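Long-range contact in cell wall binding protein cwp8 (Peptoclostridium difficile, PDB 5J6Q), which probably anchors itself to the bacterial cell wall through its three CWB2 modules, as a protein associated with the S-layer: residues A[506-520]-A[565-579]. Residues are numbered along the deposited sequence; the frame is centred on the assembly and turned at random.
Sequences INKYYAGATKAYVAK and RLKNATKLVQIGEGI. With SO4 (sulfate ion), chain H; SO4 (sulfate ion), chain G.
Tyr517 and Val573 run alongside each other where strands 516-519 and 572-575 pair in parallel, and Val573 CG2 stands over one face of the ring, nearer its border than its centre. With CG beside the backbone N and anti to the carbonyl carbon (chi1 -77°), the ring brings CD2 to 3.7 Å from Val573 CB; Ile575 CD1 meets the ring edge. Four backbone bonds join the strands, from Ala516 N to Lys571 O (3.1 Å) through to Ile575 N to Val518 O (2.9 Å, 171°). On the other face, Leu572 CD1 lies between Ala516 CB and Val518 CG1, 3.9 Å from the latter. Ahead of the strands, Leu566 CD2 reaches Ala513 CB, and Thr570 N donates to Thr514 O (2.8 Å) from above the carbonyl plane. Arg565, bent at chi2 and chi3, lays CD against Ala511 CA and gives NH1 to a sulfate. Lys515 and Lys571 bring their aliphatic stems together, both ammonium groups bonded to O3 of a second sulfate, probably from the crystallisation liquor. Ser543 OG hydrogen-bonds to Lys515 NZ and the Tyr517 hydroxyl, while Glu283 and Glu287 pair with Lys571. Helix 581-590 meets Val518 and Leu572; helix 531-542 covers the Tyr517 side. Sulfate and carboxylates probably offset the like charges, 4.7 Å apart between Lys515 NZ and Lys571 NZ. Two central strands of a CWB2 sheet thus join through an apolar middle, beside a lysine pair that may mark an anion site.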
ATOM      1  N   ILE A 506      23.510 -14.012 -17.549  1.00 31.76           N
ATOM      2  CA  ILE A 506      23.000 -12.676 -17.797  1.00 36.60           C
ATOM      3  C   ILE A 506      23.998 -11.915 -18.715  1.00 39.81           C
ATOM      4  O   ILE A 506      23.580 -11.256 -19.682  1.00 34.72           O
ATOM      5  CB  ILE A 506      22.727 -11.879 -16.485  1.00 39.95           C
ATOM      6  CG1 ILE A 506      21.471 -12.391 -15.691  1.00 40.69           C
ATOM      7  CG2 ILE A 506      22.489 -10.417 -16.914  1.00 45.01           C
ATOM      8  CD1 ILE A 506      21.573 -12.175 -14.098  1.00 40.50           C
ATOM      9  N   ASN A 507      25.332 -12.054 -18.462  1.00 37.02           N
ATOM     10  CA  ASN A 507      26.292 -11.277 -19.291  1.00 37.75           C
ATOM     11  C   ASN A 507      26.260 -11.744 -20.744  1.00 38.70           C
ATOM     12  O   ASN A 507      26.432 -10.970 -21.665  1.00 39.60           O
ATOM     13  CB  ASN A 507      27.679 -11.467 -18.764  1.00 35.98           C
ATOM     14  CG  ASN A 507      28.820 -10.677 -19.429  1.00 43.14           C
ATOM     15  OD1 ASN A 507      28.805  -9.437 -19.573  1.00 39.23           O
ATOM     16  ND2 ASN A 507      29.893 -11.322 -19.780  1.00 39.58           N
ATOM     17  N   LYS A 508      26.038 -12.996 -20.929  1.00 36.28           N
ATOM     18  CA  LYS A 508      26.073 -13.520 -22.267  1.00 42.55           C
ATOM     19  C   LYS A 508      24.819 -13.319 -23.079  1.00 41.27           C
ATOM     20  O   LYS A 508      24.915 -12.993 -24.256  1.00 41.38           O
ATOM     21  CB  LYS A 508      26.376 -15.014 -22.237  1.00 41.78           C
ATOM     22  CG  LYS A 508      26.458 -15.555 -23.691  1.00 42.80           C
ATOM     23  CD  LYS A 508      26.991 -17.090 -23.717  1.00 42.10           C
ATOM     24  CE  LYS A 508      26.890 -17.562 -25.158  1.00 57.06           C
ATOM     25  NZ  LYS A 508      28.170 -18.124 -25.619  1.00 61.63           N
ATOM     26  N   TYR A 509      23.663 -13.452 -22.483  1.00 39.42           N
ATOM     27  CA  TYR A 509      22.502 -13.386 -23.311  1.00 39.54           C
ATOM     28  C   TYR A 509      21.566 -12.215 -23.200  1.00 41.30           C
ATOM     29  O   TYR A 509      20.613 -12.241 -23.989  1.00 40.30           O
ATOM     30  CB  TYR A 509      21.635 -14.578 -22.947  1.00 33.07           C
ATOM     31  CG  TYR A 509      22.294 -15.904 -23.278  1.00 42.48           C
ATOM     32  CD1 TYR A 509      22.627 -16.803 -22.272  1.00 45.86           C
ATOM     33  CD2 TYR A 509      22.515 -16.288 -24.591  1.00 43.46           C
ATOM     34  CE1 TYR A 509      23.152 -18.059 -22.564  1.00 51.38           C
ATOM     35  CE2 TYR A 509      23.020 -17.555 -24.904  1.00 51.45           C
ATOM     36  CZ  TYR A 509      23.328 -18.433 -23.888  1.00 58.61           C
ATOM     37  OH  TYR A 509      23.767 -19.687 -24.174  1.00 59.07           O
ATOM     38  N   TYR A 510      21.785 -11.231 -22.286  1.00 36.24           N
ATOM     39  CA  TYR A 510      20.676 -10.333 -22.109  1.00 36.09           C
ATOM     40  C   TYR A 510      20.943  -8.900 -22.344  1.00 36.56           C
ATOM     41  O   TYR A 510      20.159  -8.080 -21.877  1.00 34.76           O
ATOM     42  CB  TYR A 510      20.108 -10.544 -20.682  1.00 36.82           C
ATOM     43  CG  TYR A 510      19.312 -11.838 -20.617  1.00 33.27           C
ATOM     44  CD1 TYR A 510      19.856 -12.981 -20.051  1.00 33.40           C
ATOM     45  CD2 TYR A 510      18.022 -11.899 -21.137  1.00 23.93           C
ATOM     46  CE1 TYR A 510      19.119 -14.169 -20.012  1.00 32.99           C
ATOM     47  CE2 TYR A 510      17.287 -13.064 -21.110  1.00 25.70           C
ATOM     48  CZ  TYR A 510      17.852 -14.221 -20.531  1.00 32.57           C
ATOM     49  OH  TYR A 510      17.125 -15.381 -20.503  1.00 33.95           O
ATOM     50  N   ALA A 511      22.011  -8.563 -23.119  1.00 36.31           N
ATOM     51  CA  ALA A 511      22.284  -7.193 -23.438  1.00 37.82           C
ATOM     52  C   ALA A 511      20.961  -6.607 -24.047  1.00 41.47           C
ATOM     53  O   ALA A 511      20.290  -7.299 -24.832  1.00 39.45           O
ATOM     54  CB  ALA A 511      23.452  -7.115 -24.467  1.00 40.48           C
ATOM     55  N   GLY A 512      20.589  -5.392 -23.703  1.00 40.73           N
ATOM     56  CA  GLY A 512      19.372  -4.860 -24.281  1.00 47.58           C
ATOM     57  C   GLY A 512      18.039  -5.295 -23.661  1.00 48.99           C
ATOM     58  O   GLY A 512      17.022  -4.755 -24.099  1.00 46.62           O
ATOM     59  N   ALA A 513      17.986  -6.237 -22.645  1.00 42.43           N
ATOM     60  CA  ALA A 513      16.685  -6.629 -22.112  1.00 34.27           C
ATOM     61  C   ALA A 513      15.977  -5.361 -21.505  1.00 34.31           C
ATOM     62  O   ALA A 513      16.639  -4.440 -20.954  1.00 32.95           O
ATOM     63  CB  ALA A 513      16.840  -7.741 -21.020  1.00 34.34           C
ATOM     64  N   THR A 514      14.666  -5.326 -21.642  1.00 33.62           N
ATOM     65  CA  THR A 514      13.879  -4.199 -21.185  1.00 38.79           C
ATOM     66  C   THR A 514      13.165  -4.553 -19.838  1.00 41.44           C
ATOM     67  O   THR A 514      12.430  -3.716 -19.286  1.00 42.08           O
ATOM     68  CB  THR A 514      12.917  -3.817 -22.290  1.00 41.31           C
ATOM     69  OG1 THR A 514      12.222  -4.985 -22.673  1.00 46.58           O
ATOM     70  CG2 THR A 514      13.681  -3.257 -23.549  1.00 40.87           C
ATOM     71  N   LYS A 515      13.467  -5.744 -19.264  1.00 37.85           N
ATOM     72  CA  LYS A 515      12.895  -6.120 -17.973  1.00 38.52           C
ATOM     73  C   LYS A 515      13.869  -7.017 -17.234  1.00 42.71           C
ATOM     74  O   LYS A 515      14.745  -7.703 -17.870  1.00 41.19           O
ATOM     75  CB  LYS A 515      11.605  -6.932 -18.184  1.00 39.38           C
ATOM     76  CG  LYS A 515      10.367  -6.264 -17.670  1.00 48.81           C
ATOM     77  CD  LYS A 515       9.202  -7.253 -17.825  1.00 49.57           C
ATOM     78  CE  LYS A 515       7.881  -6.651 -18.185  1.00 47.53           C
ATOM     79  NZ  LYS A 515       7.004  -7.754 -18.618  1.00 46.02           N
ATOM     80  N   ALA A 516      13.705  -7.065 -15.912  1.00 33.24           N
ATOM     81  CA  ALA A 516      14.528  -7.988 -15.104  1.00 37.32           C
ATOM     82  C   ALA A 516      13.552  -8.648 -14.136  1.00 34.21           C
ATOM     83  O   ALA A 516      12.668  -7.955 -13.546  1.00 37.00           O
ATOM     84  CB  ALA A 516      15.646  -7.225 -14.309  1.00 35.38           C
ATOM     85  N   TYR A 517      13.631  -9.915 -14.043  1.00 28.08           N
ATOM     86  CA  TYR A 517      12.866 -10.615 -13.037  1.00 29.94           C
ATOM     87  C   TYR A 517      13.867 -11.046 -11.877  1.00 29.51           C
ATOM     88  O   TYR A 517      15.062 -11.229 -12.150  1.00 29.60           O
ATOM     89  CB  TYR A 517      12.333 -11.880 -13.677  1.00 28.99           C
ATOM     90  CG  TYR A 517      11.142 -11.606 -14.585  1.00 44.20           C
ATOM     91  CD1 TYR A 517      11.313 -11.104 -15.860  1.00 40.14           C
ATOM     92  CD2 TYR A 517       9.843 -11.842 -14.157  1.00 45.52           C
ATOM     93  CE1 TYR A 517      10.239 -10.850 -16.696  1.00 45.19           C
ATOM     94  CE2 TYR A 517       8.746 -11.578 -14.976  1.00 42.59           C
ATOM     95  CZ  TYR A 517       8.960 -11.082 -16.250  1.00 48.16           C
ATOM     96  OH  TYR A 517       7.910 -10.765 -17.044  1.00 35.39           O
ATOM     97  N   VAL A 518      13.406 -11.265 -10.620  1.00 28.58           N
ATOM     98  CA  VAL A 518      14.402 -11.723  -9.561  1.00 23.61           C
ATOM     99  C   VAL A 518      13.719 -12.807  -8.706  1.00 26.85           C
ATOM    100  O   VAL A 518      12.518 -12.672  -8.434  1.00 27.32           O
ATOM    101  CB  VAL A 518      14.872 -10.468  -8.740  1.00 30.51           C
ATOM    102  CG1 VAL A 518      13.730  -9.653  -8.174  1.00 32.61           C
ATOM    103  CG2 VAL A 518      15.801 -10.861  -7.603  1.00 21.24           C
ATOM    104  N   ALA A 519      14.457 -13.880  -8.291  1.00 26.79           N
ATOM    105  CA  ALA A 519      13.824 -14.922  -7.533  1.00 22.07           C
ATOM    106  C   ALA A 519      14.818 -15.541  -6.543  1.00 25.06           C
ATOM    107  O   ALA A 519      16.005 -15.393  -6.729  1.00 29.65           O
ATOM    108  CB  ALA A 519      13.365 -15.994  -8.526  1.00 21.46           C
ATOM    109  N   LYS A 520      14.360 -16.288  -5.543  1.00 25.77           N
ATOM    110  CA  LYS A 520      15.394 -16.809  -4.525  1.00 21.57           C
ATOM    111  C   LYS A 520      16.295 -17.702  -5.113  1.00 23.46           C
ATOM    112  O   LYS A 520      15.903 -18.483  -5.971  1.00 28.87           O
ATOM    113  CB  LYS A 520      14.595 -17.476  -3.418  1.00 24.07           C
ATOM    114  CG  LYS A 520      13.916 -16.355  -2.659  1.00 33.80           C
ATOM    115  CD  LYS A 520      13.250 -16.895  -1.364  1.00 45.64           C
ATOM    116  CE  LYS A 520      11.926 -17.451  -1.657  1.00 45.60           C
ATOM    117  NZ  LYS A 520      11.520 -18.234  -0.511  1.00 59.02           N
ATOM    118  N   ARG A 565      24.505  -4.895 -18.586  1.00 34.65           N
ATOM    119  CA  ARG A 565      23.512  -5.413 -19.512  1.00 35.14           C
ATOM    120  C   ARG A 565      22.133  -4.926 -19.364  1.00 37.05           C
ATOM    121  O   ARG A 565      21.381  -5.099 -20.337  1.00 37.01           O
ATOM    122  CB  ARG A 565      23.421  -7.003 -19.399  1.00 34.81           C
ATOM    123  CG  ARG A 565      24.782  -7.720 -19.621  1.00 37.25           C
ATOM    124  CD  ARG A 565      25.164  -7.827 -21.087  1.00 46.79           C
ATOM    125  NE  ARG A 565      25.912  -6.656 -21.418  1.00 67.97           N
ATOM    126  CZ  ARG A 565      27.156  -6.632 -21.879  1.00 63.74           C
ATOM    127  NH1 ARG A 565      27.733  -5.476 -22.157  1.00 64.59           N
ATOM    128  NH2 ARG A 565      27.826  -7.770 -22.070  1.00 47.63           N
ATOM    129  N   LEU A 566      21.743  -4.336 -18.228  1.00 34.76           N
ATOM    130  CA  LEU A 566      20.259  -4.160 -18.123  1.00 39.29           C
ATOM    131  C   LEU A 566      19.829  -2.778 -17.934  1.00 40.80           C
ATOM    132  O   LEU A 566      18.792  -2.477 -17.363  1.00 42.69           O
ATOM    133  CB  LEU A 566      19.795  -5.053 -16.901  1.00 37.29           C
ATOM    134  CG  LEU A 566      20.188  -6.501 -17.075  1.00 35.03           C
ATOM    135  CD1 LEU A 566      19.691  -7.354 -15.796  1.00 31.54           C
ATOM    136  CD2 LEU A 566      19.584  -7.174 -18.295  1.00 25.84           C
ATOM    137  N   LYS A 567      20.621  -1.900 -18.489  1.00 45.97           N
ATOM    138  CA  LYS A 567      20.415  -0.475 -18.474  1.00 42.71           C
ATOM    139  C   LYS A 567      19.156  -0.078 -19.133  1.00 41.40           C
ATOM    140  O   LYS A 567      18.649   0.999 -18.848  1.00 43.46           O
ATOM    141  CB  LYS A 567      21.628   0.182 -19.143  1.00 44.80           C
ATOM    142  CG  LYS A 567      22.284   1.159 -18.300  1.00 51.31           C
ATOM    143  CD  LYS A 567      22.846   0.498 -17.088  1.00 49.11           C
ATOM    144  CE  LYS A 567      22.960   1.556 -16.055  1.00 59.62           C
ATOM    145  NZ  LYS A 567      24.298   1.566 -15.482  1.00 57.24           N
ATOM    146  N   ASN A 568      18.633  -0.914 -20.006  1.00 41.59           N
ATOM    147  CA  ASN A 568      17.363  -0.650 -20.724  1.00 43.78           C
ATOM    148  C   ASN A 568      16.135  -1.193 -19.921  1.00 45.80           C
ATOM    149  O   ASN A 568      15.026  -0.938 -20.355  1.00 41.23           O
ATOM    150  CB  ASN A 568      17.403  -1.326 -22.118  1.00 42.52           C
ATOM    151  CG  ASN A 568      18.588  -0.745 -22.960  1.00 49.45           C
ATOM    152  OD1 ASN A 568      18.657   0.468 -23.197  1.00 52.48           O
ATOM    153  ND2 ASN A 568      19.634  -1.478 -23.286  1.00 43.40           N
ATOM    154  N   ALA A 569      16.346  -1.887 -18.736  1.00 39.14           N
ATOM    155  CA  ALA A 569      15.214  -2.477 -18.016  1.00 42.42           C
ATOM    156  C   ALA A 569      14.290  -1.401 -17.446  1.00 37.81           C
ATOM    157  O   ALA A 569      14.769  -0.579 -16.749  1.00 37.91           O
ATOM    158  CB  ALA A 569      15.712  -3.375 -16.883  1.00 45.10           C
ATOM    159  N   THR A 570      12.984  -1.395 -17.769  1.00 42.52           N
ATOM    160  CA  THR A 570      12.099  -0.341 -17.269  1.00 43.74           C
ATOM    161  C   THR A 570      11.109  -0.926 -16.324  1.00 47.83           C
ATOM    162  O   THR A 570      10.090  -0.292 -16.034  1.00 49.63           O
ATOM    163  CB  THR A 570      11.397   0.389 -18.448  1.00 49.90           C
ATOM    164  OG1 THR A 570      10.687  -0.571 -19.248  1.00 53.54           O
ATOM    165  CG2 THR A 570      12.428   1.162 -19.318  1.00 52.13           C
ATOM    166  N   LYS A 571      11.449  -2.122 -15.745  1.00 45.83           N
ATOM    167  CA  LYS A 571      10.558  -2.830 -14.830  1.00 38.75           C
ATOM    168  C   LYS A 571      11.328  -3.949 -14.094  1.00 35.99           C
ATOM    169  O   LYS A 571      12.089  -4.739 -14.733  1.00 36.68           O
ATOM    170  CB  LYS A 571       9.364  -3.460 -15.642  1.00 36.65           C
ATOM    171  CG  LYS A 571       8.149  -3.781 -14.767  1.00 38.56           C
ATOM    172  CD  LYS A 571       7.115  -4.628 -15.472  1.00 38.87           C
ATOM    173  CE  LYS A 571       5.827  -4.529 -14.674  1.00 40.13           C
ATOM    174  NZ  LYS A 571       4.750  -5.455 -15.134  1.00 37.49           N
ATOM    175  N   LEU A 572      11.183  -4.024 -12.824  1.00 31.78           N
ATOM    176  CA  LEU A 572      11.788  -5.129 -12.020  1.00 30.27           C
ATOM    177  C   LEU A 572      10.606  -5.934 -11.460  1.00 32.01           C
ATOM    178  O   LEU A 572       9.757  -5.371 -10.789  1.00 34.32           O
ATOM    179  CB  LEU A 572      12.643  -4.481 -10.972  1.00 33.82           C
ATOM    180  CG  LEU A 572      13.341  -5.393  -9.981  1.00 33.40           C
ATOM    181  CD1 LEU A 572      14.059  -6.611 -10.657  1.00 37.83           C
ATOM    182  CD2 LEU A 572      14.300  -4.476  -9.279  1.00 42.17           C
ATOM    183  N   VAL A 573      10.464  -7.210 -11.828  1.00 33.79           N
ATOM    184  CA  VAL A 573       9.347  -8.021 -11.316  1.00 34.93           C
ATOM    185  C   VAL A 573       9.947  -9.011 -10.282  1.00 37.99           C
ATOM    186  O   VAL A 573      10.736  -9.852 -10.692  1.00 44.16           O
ATOM    187  CB  VAL A 573       8.682  -8.815 -12.448  1.00 32.36           C
ATOM    188  CG1 VAL A 573       7.544  -9.679 -11.947  1.00 26.18           C
ATOM    189  CG2 VAL A 573       8.190  -7.874 -13.577  1.00 31.78           C
ATOM    190  N   GLN A 574       9.626  -8.932  -9.001  1.00 34.02           N
ATOM    191  CA  GLN A 574      10.088  -9.967  -8.011  1.00 26.29           C
ATOM    192  C   GLN A 574       9.141 -11.207  -7.979  1.00 26.04           C
ATOM    193  O   GLN A 574       7.959 -11.013  -7.792  1.00 29.47           O
ATOM    194  CB  GLN A 574      10.059  -9.378  -6.554  1.00 29.09           C
ATOM    195  CG  GLN A 574      10.240 -10.474  -5.474  1.00 26.38           C
ATOM    196  CD  GLN A 574      10.545  -9.819  -4.155  1.00 35.32           C
ATOM    197  OE1 GLN A 574      11.167  -8.763  -4.113  1.00 33.43           O
ATOM    198  NE2 GLN A 574       9.964 -10.338  -3.072  1.00 27.75           N
ATOM    199  N   ILE A 575       9.615 -12.439  -8.112  1.00 25.14           N
ATOM    200  CA  ILE A 575       8.767 -13.614  -7.979  1.00 26.27           C
ATOM    201  C   ILE A 575       8.904 -14.162  -6.515  1.00 30.58           C
ATOM    202  O   ILE A 575      10.068 -14.444  -6.116  1.00 30.03           O
ATOM    203  CB  ILE A 575       9.220 -14.813  -8.898  1.00 25.85           C
ATOM    204  CG1 ILE A 575       9.360 -14.329 -10.421  1.00 30.60           C
ATOM    205  CG2 ILE A 575       8.159 -16.001  -8.849  1.00 20.36           C
ATOM    206  CD1 ILE A 575       8.110 -13.640 -10.784  1.00 22.40           C
ATOM    207  N   GLY A 576       7.779 -14.383  -5.763  1.00 30.31           N
ATOM    208  CA  GLY A 576       7.967 -14.980  -4.410  1.00 35.53           C
ATOM    209  C   GLY A 576       8.263 -13.953  -3.353  1.00 34.59           C
ATOM    210  O   GLY A 576       8.308 -12.731  -3.624  1.00 37.92           O
ATOM    211  N   GLU A 577       8.480 -14.426  -2.142  1.00 35.63           N
ATOM    212  CA  GLU A 577       8.703 -13.584  -0.959  1.00 41.16           C
ATOM    213  C   GLU A 577      10.021 -13.942  -0.291  1.00 42.02           C
ATOM    214  O   GLU A 577      10.627 -14.939  -0.672  1.00 46.01           O
ATOM    215  CB  GLU A 577       7.538 -13.834   0.084  1.00 41.02           C
ATOM    216  CG  GLU A 577       6.243 -13.229  -0.360  1.00 46.82           C
ATOM    217  CD  GLU A 577       6.245 -11.712  -0.443  1.00 52.40           C
ATOM    218  OE1 GLU A 577       5.436 -11.186  -1.243  1.00 53.49           O
ATOM    219  OE2 GLU A 577       7.029 -11.055   0.275  1.00 60.48           O
ATOM    220  N   GLY A 578      10.515 -13.165   0.677  1.00 41.77           N
ATOM    221  CA  GLY A 578      11.808 -13.559   1.284  1.00 41.63           C
ATOM    222  C   GLY A 578      13.042 -13.030   0.550  1.00 40.29           C
ATOM    223  O   GLY A 578      14.156 -13.496   0.745  1.00 38.54           O
ATOM    224  N   ILE A 579      12.866 -12.069  -0.374  1.00 38.33           N
ATOM    225  CA  ILE A 579      14.031 -11.520  -1.031  1.00 27.22           C
ATOM    226  C   ILE A 579      14.309 -10.251  -0.314  1.00 27.25           C
ATOM    227  O   ILE A 579      13.413  -9.437  -0.139  1.00 30.90           O
ATOM    228  CB  ILE A 579      13.792 -11.342  -2.586  1.00 33.20           C
ATOM    229  CG1 ILE A 579      13.811 -12.765  -3.355  1.00 31.38           C
ATOM    230  CG2 ILE A 579      14.917 -10.454  -3.084  1.00 32.61           C
ATOM    231  CD1 ILE A 579      13.043 -12.764  -4.689  1.00 35.33           C
TER
HETATM  232  S   SO4 H 707       5.453  -9.182 -15.371  1.00 75.60           S
HETATM  233  O1  SO4 H 707       6.438 -10.043 -14.701  1.00 77.70           O
HETATM  234  O2  SO4 H 707       4.438  -8.651 -14.267  1.00 69.86           O
HETATM  235  O3  SO4 H 707       5.967  -7.991 -16.120  1.00 71.55           O
HETATM  236  O4  SO4 H 707       4.983 -10.220 -16.261  1.00 75.77           O
HETATM  237  S   SO4 G 706      30.863  -4.762 -22.547  1.00 83.48           S
HETATM  238  O1  SO4 G 706      32.012  -4.188 -23.417  1.00 87.66           O
HETATM  239  O2  SO4 G 706      31.346  -5.261 -21.326  1.00 80.84           O
HETATM  240  O3  SO4 G 706      30.263  -5.868 -23.295  1.00 82.51           O
HETATM  241  O4  SO4 G 706      29.894  -3.673 -22.359  1.00 82.36           O
HETATM  242  O   HOH W   1      22.709  -3.405 -22.774  1.00 54.42           O
HETATM  243  O   HOH W   2      11.551 -16.181  -4.799  1.00 34.18           O